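Aminoglycoside phosphotransferase (Streptomyces rimosus subsp. rimosus ATCC 10970, PDB 6FUX) phosphorylates the 3''-hydroxyl of streptomycin, probably with ATP as the donor, which inactivates the antibiotic. Local coordinates at the adenosine-5'-diphosphate site and the streptomycin site. Coordinates in Å, arbitrary orientation; residue numbers count along the deposited sequence, not the author numbering.

Site 1: the adenosine-5'-diphosphate site. Residues 32, 41, 71, 87-90, 94, 208. With ADP (adenosine-5'-diphosphate), chain B.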
loop_
_atom_site.group_PDB
_atom_site.type_symbol
_atom_site.label_atom_id
_atom_site.label_comp_id
_atom_site.label_asym_id
_atom_site.label_seq_id
_atom_site.Cartn_x
_atom_site.Cartn_y
_atom_site.Cartn_z
ATOM N N VAL A 32 -1.606 -12.045 8.849
ATOM C CA VAL A 32 -2.099 -10.990 9.652
ATOM C C VAL A 32 -3.075 -11.583 10.642
ATOM O O VAL A 32 -3.795 -12.577 10.326
ATOM C CB VAL A 32 -2.716 -9.861 8.808
ATOM C CG1 VAL A 32 -3.315 -8.749 9.690
ATOM C CG2 VAL A 32 -1.669 -9.271 7.875
ATOM N N TYR A 41 -3.598 -5.459 15.784
ATOM C CA TYR A 41 -3.296 -6.320 14.699
ATOM C C TYR A 41 -1.866 -6.777 14.844
ATOM O O TYR A 41 -1.070 -6.115 15.440
ATOM C CB TYR A 41 -3.457 -5.628 13.338
ATOM C CG TYR A 41 -4.910 -5.564 12.884
ATOM C CD1 TYR A 41 -5.772 -4.605 13.381
ATOM C CD2 TYR A 41 -5.440 -6.501 11.998
ATOM C CE1 TYR A 41 -7.108 -4.517 12.969
ATOM C CE2 TYR A 41 -6.749 -6.390 11.526
ATOM C CZ TYR A 41 -7.602 -5.411 12.043
ATOM O OH TYR A 41 -8.915 -5.263 11.640
ATOM N N PRO A 71 -1.197 3.655 12.113
ATOM C CA PRO A 71 -1.151 2.902 13.357
ATOM C C PRO A 71 0.068 3.278 14.135
ATOM O O PRO A 71 1.042 3.831 13.647
ATOM C CB PRO A 71 -1.085 1.433 12.912
ATOM C CG PRO A 71 -0.947 1.485 11.447
ATOM C CD PRO A 71 -0.829 2.899 10.942
ATOM N N THR A 87 0.559 -3.790 15.875
ATOM C CA THR A 87 0.150 -2.409 15.658
ATOM C C THR A 87 -1.258 -2.216 16.214
ATOM O O THR A 87 -2.122 -3.116 16.289
ATOM C CB THR A 87 0.223 -1.961 14.177
ATOM O OG1 THR A 87 -0.641 -2.876 13.493
ATOM C CG2 THR A 87 1.653 -2.000 13.700
ATOM N N SER A 88 -1.554 -0.955 16.549
ATOM C CA SER A 88 -2.870 -0.545 16.995
ATOM C C SER A 88 -3.818 -0.522 15.799
ATOM O O SER A 88 -3.403 -0.189 14.648
ATOM C CB SER A 88 -2.728 0.819 17.681
ATOM O OG SER A 88 -2.346 1.822 16.774
ATOM N N THR A 89 -5.087 -0.873 16.029
ATOM C CA THR A 89 -6.079 -0.807 15.000
ATOM C C THR A 89 -6.296 0.656 14.675
ATOM O O THR A 89 -6.484 1.501 15.585
ATOM C CB THR A 89 -7.406 -1.371 15.495
ATOM O OG1 THR A 89 -7.134 -2.755 15.672
ATOM C CG2 THR A 89 -8.559 -1.111 14.545
ATOM N N VAL A 90 -6.284 0.943 13.360
ATOM C CA VAL A 90 -6.899 2.208 12.871
ATOM C C VAL A 90 -8.408 1.939 12.676
ATOM O O VAL A 90 -8.819 1.142 11.769
ATOM C CB VAL A 90 -6.204 2.663 11.587
ATOM C CG1 VAL A 90 -6.864 3.965 11.063
ATOM C CG2 VAL A 90 -4.709 2.823 11.765
ATOM N N PRO A 94 -12.592 0.431 5.999
ATOM C CA PRO A 94 -11.681 0.421 4.854
ATOM C C PRO A 94 -12.394 0.889 3.582
ATOM O O PRO A 94 -13.540 0.586 3.412
ATOM C CB PRO A 94 -11.265 -1.048 4.678
ATOM C CG PRO A 94 -11.541 -1.653 6.048
ATOM C CD PRO A 94 -12.750 -0.908 6.607
ATOM N N ILE A 208 -3.021 2.371 6.510
ATOM C CA ILE A 208 -2.476 1.121 7.035
ATOM C C ILE A 208 -1.573 0.471 5.961
ATOM O O ILE A 208 -1.580 0.898 4.774
ATOM C CB ILE A 208 -3.625 0.179 7.508
ATOM C CG1 ILE A 208 -4.588 -0.207 6.398
ATOM C CG2 ILE A 208 -4.337 0.705 8.774
ATOM C CD1 ILE A 208 -5.306 -1.497 6.655
HETATM O "O5'" ADP B . -3.188 -6.120 6.534
HETATM C "C5'" ADP B . -4.323 -6.949 6.020
HETATM C "C4'" ADP B . -5.742 -6.519 6.507
HETATM O "O4'" ADP B . -5.812 -6.392 7.935
HETATM C "C3'" ADP B . -6.267 -5.097 6.027
HETATM O "O3'" ADP B . -6.914 -5.090 4.759
HETATM C "C2'" ADP B . -6.943 -4.265 7.191
HETATM O "O2'" ADP B . -8.351 -3.836 7.450
HETATM C "C1'" ADP B . -6.304 -5.035 8.333
HETATM N N9 ADP B . -5.281 -4.248 9.130
HETATM C C8 ADP B . -3.939 -4.426 9.299
HETATM N N7 ADP B . -3.382 -3.547 10.225
HETATM C C5 ADP B . -4.423 -2.803 10.618
HETATM C C6 ADP B . -4.486 -1.732 11.507
HETATM N N6 ADP B . -3.166 -1.521 12.158
HETATM N N1 ADP B . -5.788 -1.202 11.539
HETATM C C2 ADP B . -6.882 -1.581 10.895
HETATM N N3 ADP B . -6.906 -2.650 10.053
HETATM C C4 ADP B . -5.700 -3.243 9.907
#
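At the amino end of the adenine, N6 gives a hydrogen bond to the carbonyl O of Ser88 (2.8 Å), reaching it from above the carbonyl plane instead of along a lone pair. Thr87 OG1, in the crowded position between backbone N and carbonyl carbon, offers N6 a second, weak bond. One atom further round the ring, Val90 N donates to N1 over 2.9 Å, so the backbone reads the adenine through the donor-acceptor pattern of N6 and N1. Tyr41 lies flat over one face of the base: with CG anti to the carbonyl carbon (chi1 -80°), its ring runs almost parallel to the six-membered ring, CE1 3.5 Å from ADP N3, and also overlaps the five-membered ring. Ile208 covers the opposite face with two methyls, CG2 over the six-membered ring and CD1 over the five-membered one. The base is thus held between an aromatic plate and a branched aliphatic side chain. Moving to the sugar, Ile208 CD1 packs tightly on C2' of the ribose (3.3 Å), while Tyr41 CE2 touches C1' from the other side. At the 5' end, Val32 sets CG2 beside O5' (3.7 Å), where the diphosphate departs. In this kinase-like fold the base sits in the cleft between lobes: strands 31-34 and 40-45 supply Val32 and Tyr41, the end of strand 82-88 and the linker after it recognise the adenine edge, and Ile208 follows strand 204-207.

Site 2: the streptomycin site. Residues 150-154, 157, 189, 191, 193-194, 224, 227-228, 231, 264, 267-268, 271. With SRY (streptomycin), chain C.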
loop_
_atom_site.group_PDB
_atom_site.type_symbol
_atom_site.label_atom_id
_atom_site.label_comp_id
_atom_site.label_asym_id
_atom_site.label_seq_id
_atom_site.Cartn_x
_atom_site.Cartn_y
_atom_site.Cartn_z
ATOM N N ASP A 150 -3.982 -12.638 -10.622
ATOM C CA ASP A 150 -5.211 -12.025 -10.136
ATOM C C ASP A 150 -4.954 -10.505 -9.916
ATOM O O ASP A 150 -5.924 -9.754 -9.750
ATOM C CB ASP A 150 -5.694 -12.708 -8.857
ATOM C CG ASP A 150 -6.262 -14.114 -9.075
ATOM O OD1 ASP A 150 -6.569 -14.448 -10.205
ATOM O OD2 ASP A 150 -6.354 -14.842 -8.118
ATOM N N PHE A 151 -3.684 -10.101 -9.840
ATOM C CA PHE A 151 -3.328 -8.715 -9.605
ATOM C C PHE A 151 -3.211 -7.889 -10.882
ATOM O O PHE A 151 -3.128 -6.637 -10.822
ATOM C CB PHE A 151 -2.048 -8.561 -8.786
ATOM C CG PHE A 151 -2.044 -9.193 -7.434
ATOM C CD1 PHE A 151 -3.208 -9.383 -6.702
ATOM C CD2 PHE A 151 -0.838 -9.626 -6.895
ATOM C CE1 PHE A 151 -3.136 -9.921 -5.410
ATOM C CE2 PHE A 151 -0.791 -10.231 -5.646
ATOM C CZ PHE A 151 -1.952 -10.418 -4.932
ATOM N N LEU A 152 -3.235 -8.533 -12.027
ATOM C CA LEU A 152 -3.017 -7.822 -13.233
ATOM C C LEU A 152 -4.329 -7.194 -13.672
ATOM O O LEU A 152 -5.411 -7.758 -13.458
ATOM C CB LEU A 152 -2.608 -8.855 -14.286
ATOM C CG LEU A 152 -1.206 -9.447 -14.173
ATOM C CD1 LEU A 152 -1.043 -10.647 -15.103
ATOM C CD2 LEU A 152 -0.125 -8.396 -14.449
ATOM N N PRO A 153 -4.243 -6.121 -14.497
ATOM C CA PRO A 153 -5.387 -5.631 -15.264
ATOM C C PRO A 153 -6.034 -6.809 -16.002
ATOM O O PRO A 153 -5.305 -7.696 -16.499
ATOM C CB PRO A 153 -4.779 -4.707 -16.305
ATOM C CG PRO A 153 -3.503 -4.210 -15.656
ATOM C CD PRO A 153 -3.006 -5.356 -14.790
ATOM N N GLU A 154 -7.372 -6.805 -16.085
ATOM C CA GLU A 154 -8.100 -7.966 -16.592
ATOM C C GLU A 154 -7.546 -8.360 -17.962
ATOM O O GLU A 154 -7.442 -9.529 -18.317
ATOM C CB GLU A 154 -9.580 -7.593 -16.663
ATOM C CG GLU A 154 -10.493 -8.698 -17.163
ATOM C CD GLU A 154 -11.804 -8.118 -17.662
ATOM O OE1 GLU A 154 -12.070 -6.916 -17.342
ATOM O OE2 GLU A 154 -12.553 -8.834 -18.397
ATOM N N ARG A 157 -4.341 -10.620 -17.941
ATOM C CA ARG A 157 -4.267 -11.814 -17.088
ATOM C C ARG A 157 -3.839 -13.048 -17.904
ATOM O O ARG A 157 -3.375 -13.995 -17.299
ATOM C CB ARG A 157 -5.619 -12.031 -16.405
ATOM C CG ARG A 157 -5.815 -11.014 -15.293
ATOM C CD ARG A 157 -6.988 -11.286 -14.411
ATOM N NE ARG A 157 -6.854 -10.359 -13.299
ATOM C CZ ARG A 157 -7.722 -9.407 -13.002
ATOM N NH1 ARG A 157 -8.870 -9.304 -13.654
ATOM N NH2 ARG A 157 -7.445 -8.577 -12.019
ATOM N N ASP A 189 1.495 1.472 -1.342
ATOM C CA ASP A 189 0.476 0.528 -1.794
ATOM C C ASP A 189 -0.882 1.163 -1.549
ATOM O O ASP A 189 -1.671 0.726 -0.767
ATOM C CB ASP A 189 0.559 -0.788 -1.047
ATOM C CG ASP A 189 -0.370 -1.833 -1.637
ATOM O OD1 ASP A 189 -0.840 -1.702 -2.835
ATOM O OD2 ASP A 189 -0.711 -2.762 -0.827
ATOM N N CYS A 191 -3.906 1.359 -2.466
ATOM C CA CYS A 191 -5.160 0.780 -2.838
ATOM C C CYS A 191 -6.185 1.139 -1.773
ATOM O O CYS A 191 -5.849 1.222 -0.621
ATOM C CB CYS A 191 -4.992 -0.750 -2.937
ATOM S SG CYS A 191 -3.970 -1.260 -4.340
ATOM N N PRO A 193 -8.259 -0.494 0.207
ATOM C CA PRO A 193 -8.294 -1.152 1.497
ATOM C C PRO A 193 -7.294 -0.614 2.504
ATOM O O PRO A 193 -7.528 -0.867 3.686
ATOM C CB PRO A 193 -7.898 -2.592 1.247
ATOM C CG PRO A 193 -8.257 -2.787 -0.255
ATOM C CD PRO A 193 -7.975 -1.455 -0.873
ATOM N N ASN A 194 -6.285 0.160 2.099
ATOM C CA ASN A 194 -5.245 0.626 2.969
ATOM C C ASN A 194 -5.533 2.048 3.411
ATOM O O ASN A 194 -4.682 2.642 4.104
ATOM C CB ASN A 194 -3.830 0.469 2.382
ATOM C CG ASN A 194 -3.489 -0.975 2.065
ATOM O OD1 ASN A 194 -4.107 -1.875 2.680
ATOM N ND2 ASN A 194 -2.756 -1.223 0.973
ATOM N N LEU A 224 -2.704 3.399 -8.199
ATOM C CA LEU A 224 -3.394 2.339 -7.408
ATOM C C LEU A 224 -4.689 2.891 -6.844
ATOM O O LEU A 224 -5.699 2.215 -6.838
ATOM C CB LEU A 224 -2.489 1.756 -6.347
ATOM C CG LEU A 224 -1.185 1.162 -6.860
ATOM C CD1 LEU A 224 -0.561 0.360 -5.788
ATOM C CD2 LEU A 224 -1.268 0.357 -8.149
ATOM N N ALA A 227 -7.238 3.231 -9.754
ATOM C CA ALA A 227 -7.674 1.970 -10.316
ATOM C C ALA A 227 -8.620 1.304 -9.314
ATOM O O ALA A 227 -9.624 0.759 -9.735
ATOM C CB ALA A 227 -6.434 1.113 -10.579
ATOM N N THR A 228 -8.253 1.274 -8.019
ATOM C CA THR A 228 -9.113 0.630 -7.077
ATOM C C THR A 228 -10.438 1.396 -6.847
ATOM O O THR A 228 -11.498 0.798 -6.712
ATOM C CB THR A 228 -8.417 0.306 -5.750
ATOM O OG1 THR A 228 -7.846 1.477 -5.117
ATOM C CG2 THR A 228 -7.344 -0.746 -5.948
ATOM N N GLU A 231 -13.093 0.361 -9.210
ATOM C CA GLU A 231 -13.905 -0.835 -8.842
ATOM C C GLU A 231 -15.229 -0.368 -8.204
ATOM O O GLU A 231 -16.261 -0.948 -8.400
ATOM C CB GLU A 231 -13.192 -1.748 -7.870
ATOM C CG GLU A 231 -11.923 -2.373 -8.436
ATOM C CD GLU A 231 -12.117 -3.548 -9.372
ATOM O OE1 GLU A 231 -13.253 -4.080 -9.443
ATOM O OE2 GLU A 231 -11.139 -3.935 -10.044
ATOM N N LEU A 264 0.546 1.588 -12.951
ATOM C CA LEU A 264 -0.502 0.599 -12.780
ATOM C C LEU A 264 0.014 -0.737 -13.292
ATOM O O LEU A 264 -0.345 -1.809 -12.735
ATOM C CB LEU A 264 -1.788 1.024 -13.482
ATOM C CG LEU A 264 -2.953 0.041 -13.363
ATOM C CD1 LEU A 264 -3.361 -0.080 -11.908
ATOM C CD2 LEU A 264 -4.098 0.520 -14.172
ATOM N N ASP A 267 3.083 -2.354 -11.010
ATOM C CA ASP A 267 2.868 -2.766 -9.634
ATOM C C ASP A 267 2.590 -4.271 -9.502
ATOM O O ASP A 267 3.194 -4.912 -8.646
ATOM C CB ASP A 267 1.712 -1.987 -9.031
ATOM C CG ASP A 267 1.620 -2.173 -7.531
ATOM O OD1 ASP A 267 2.353 -1.433 -6.789
ATOM O OD2 ASP A 267 0.818 -3.083 -7.109
ATOM N N PRO A 268 1.648 -4.827 -10.250
ATOM C CA PRO A 268 1.402 -6.261 -10.059
ATOM C C PRO A 268 2.661 -7.146 -10.204
ATOM O O PRO A 268 2.681 -8.305 -9.651
ATOM C CB PRO A 268 0.373 -6.568 -11.105
ATOM C CG PRO A 268 0.388 -5.456 -12.071
ATOM C CD PRO A 268 0.854 -4.243 -11.331
ATOM N N TRP A 271 5.092 -8.270 -6.960
ATOM C CA TRP A 271 4.589 -8.975 -5.741
ATOM C C TRP A 271 4.784 -10.472 -5.946
ATOM O O TRP A 271 4.348 -10.980 -6.973
ATOM C CB TRP A 271 3.091 -8.736 -5.485
ATOM C CG TRP A 271 2.719 -7.317 -5.161
ATOM C CD1 TRP A 271 2.231 -6.367 -6.021
ATOM C CD2 TRP A 271 2.742 -6.717 -3.865
ATOM N NE1 TRP A 271 2.031 -5.192 -5.344
ATOM C CE2 TRP A 271 2.299 -5.382 -4.013
ATOM C CE3 TRP A 271 3.091 -7.181 -2.599
ATOM C CZ2 TRP A 271 2.200 -4.529 -2.925
ATOM C CZ3 TRP A 271 3.099 -6.273 -1.557
ATOM C CH2 TRP A 271 2.570 -4.996 -1.706
HETATM C C11 SRY C . -9.219 -6.477 -10.269
HETATM N N11 SRY C . -10.000 -6.883 -11.352
HETATM C CA1 SRY C . -10.840 -7.891 -11.604
HETATM N NB1 SRY C . -11.361 -7.864 -12.864
HETATM N NC1 SRY C . -11.135 -8.805 -10.745
HETATM C C21 SRY C . -9.026 -7.151 -8.876
HETATM O O21 SRY C . -9.561 -8.433 -8.649
HETATM C C31 SRY C . -7.712 -6.961 -8.203
HETATM N N31 SRY C . -7.534 -7.251 -6.806
HETATM C CD1 SRY C . -7.166 -8.345 -6.147
HETATM N NE1 SRY C . -7.093 -8.308 -4.842
HETATM N NF1 SRY C . -6.869 -9.437 -6.657
HETATM C C41 SRY C . -6.907 -5.837 -8.721
HETATM O O41 SRY C . -5.597 -5.975 -8.195
HETATM C C51 SRY C . -6.928 -5.388 -10.219
HETATM O O51 SRY C . -5.601 -5.345 -10.940
HETATM C C61 SRY C . -8.101 -5.800 -11.085
HETATM O O61 SRY C . -7.801 -6.418 -12.390
HETATM C C12 SRY C . -5.263 -5.040 -7.103
HETATM C C22 SRY C . -3.843 -5.064 -6.823
HETATM C C32 SRY C . -3.254 -3.913 -7.671
HETATM O O32 SRY C . -2.738 -2.853 -6.799
HETATM C CG2 SRY C . -2.159 -4.461 -8.617
HETATM O OG2 SRY C . -1.087 -4.783 -8.036
HETATM C C42 SRY C . -4.526 -3.381 -8.336
HETATM C CH2 SRY C . -4.515 -1.842 -8.401
HETATM O O42 SRY C . -5.664 -3.757 -7.566
HETATM O O13 SRY C . -3.369 -4.944 -5.484
HETATM C C13 SRY C . -3.728 -5.981 -4.582
HETATM C C23 SRY C . -2.699 -5.945 -3.455
HETATM N N23 SRY C . -1.274 -5.893 -3.794
HETATM C CI3 SRY C . -0.864 -6.929 -4.794
HETATM C C33 SRY C . -3.157 -4.934 -2.397
HETATM O O33 SRY C . -2.286 -4.748 -1.432
HETATM C C43 SRY C . -4.682 -4.830 -2.143
HETATM O O43 SRY C . -5.015 -3.639 -1.358
HETATM C C53 SRY C . -5.489 -5.088 -3.257
HETATM O O53 SRY C . -5.077 -5.906 -4.321
HETATM C C63 SRY C . -6.987 -4.965 -3.099
HETATM O O63 SRY C . -7.640 -5.554 -4.158
HETATM O O HOH W 1 -0.807 -3.306 -4.870
HETATM O O HOH W 2 -4.632 -4.343 1.196
HETATM O O HOH W 3 -8.647 -2.971 -8.509
#
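Asp150 and Phe151 keep the near-helical backbone of 3-10 helix 149-151 before Leu152 turns extended (phi/psi -84°/157°). All three carbonyls bond the streptidine end of streptomycin, O51 meeting Phe151 O at 2.8 Å. Next to it, O61 meets Leu152 O at 2.9 Å. The other end enters the catalytic loop of the aminoglycoside phosphotransferase family, the His-Gly-Asp...Asn motif that includes Asp189 and Asn194. Asp189, CG anti to the backbone N (chi1 -172°), accepts from O33, the 3''-hydroxyl, with the syn lone pair of OD2 (2.6 Å), as suits its role as catalytic base. Asn194 ND2 donates in plane to Asp189 O (2.8 Å), steadying the loop. The N-methyl carbon CI3 sits in the corner between two aromatic faces, over the centre of the Phe151 ring and over the five-membered ring of Trp271, off towards one side of the whole indole. Trp271 NE1 donates to Asp267 OD2 (3.0 Å), which lies in the indole plane, while the N-H comes in from above the carboxylate. That OD2 lies 2.7 Å from the formyl oxygen OG2; both are acceptors as modelled, so the approach would need a proton the structure alone does not show. Water 1 joins OD2 to Asp189 OD1 and the amine N23. An alanine at Trp271 removes the indole face and the NE1 bond, and would probably leave the N-methyl less well held and Asp267 freer to turn. Thr228 CG2, Leu224 CD2 and Leu264 CD1 pack around the ligand methyl CH2.

Site 1 and site 2 have no residue in common; their C-alpha centres lie about 21 Å apart. Site 1 draws mainly on the N-terminal lobe and the linker, with Ile208 contributed from beyond strand 204-207, whereas site 2 is built from the C-terminal lobe, including helices 218-233 and 257-266. From the catalytic loop of site 2 the chain runs through strands 195-197 and 204-207 to Ile208 of site 1, tying acceptor binding to nucleotide binding within one chain. With ADP and streptomycin both bound to a monomer, the arrangement fits direct phosphate transfer across the interlobe cleft, although the donor's terminal phosphate is absent.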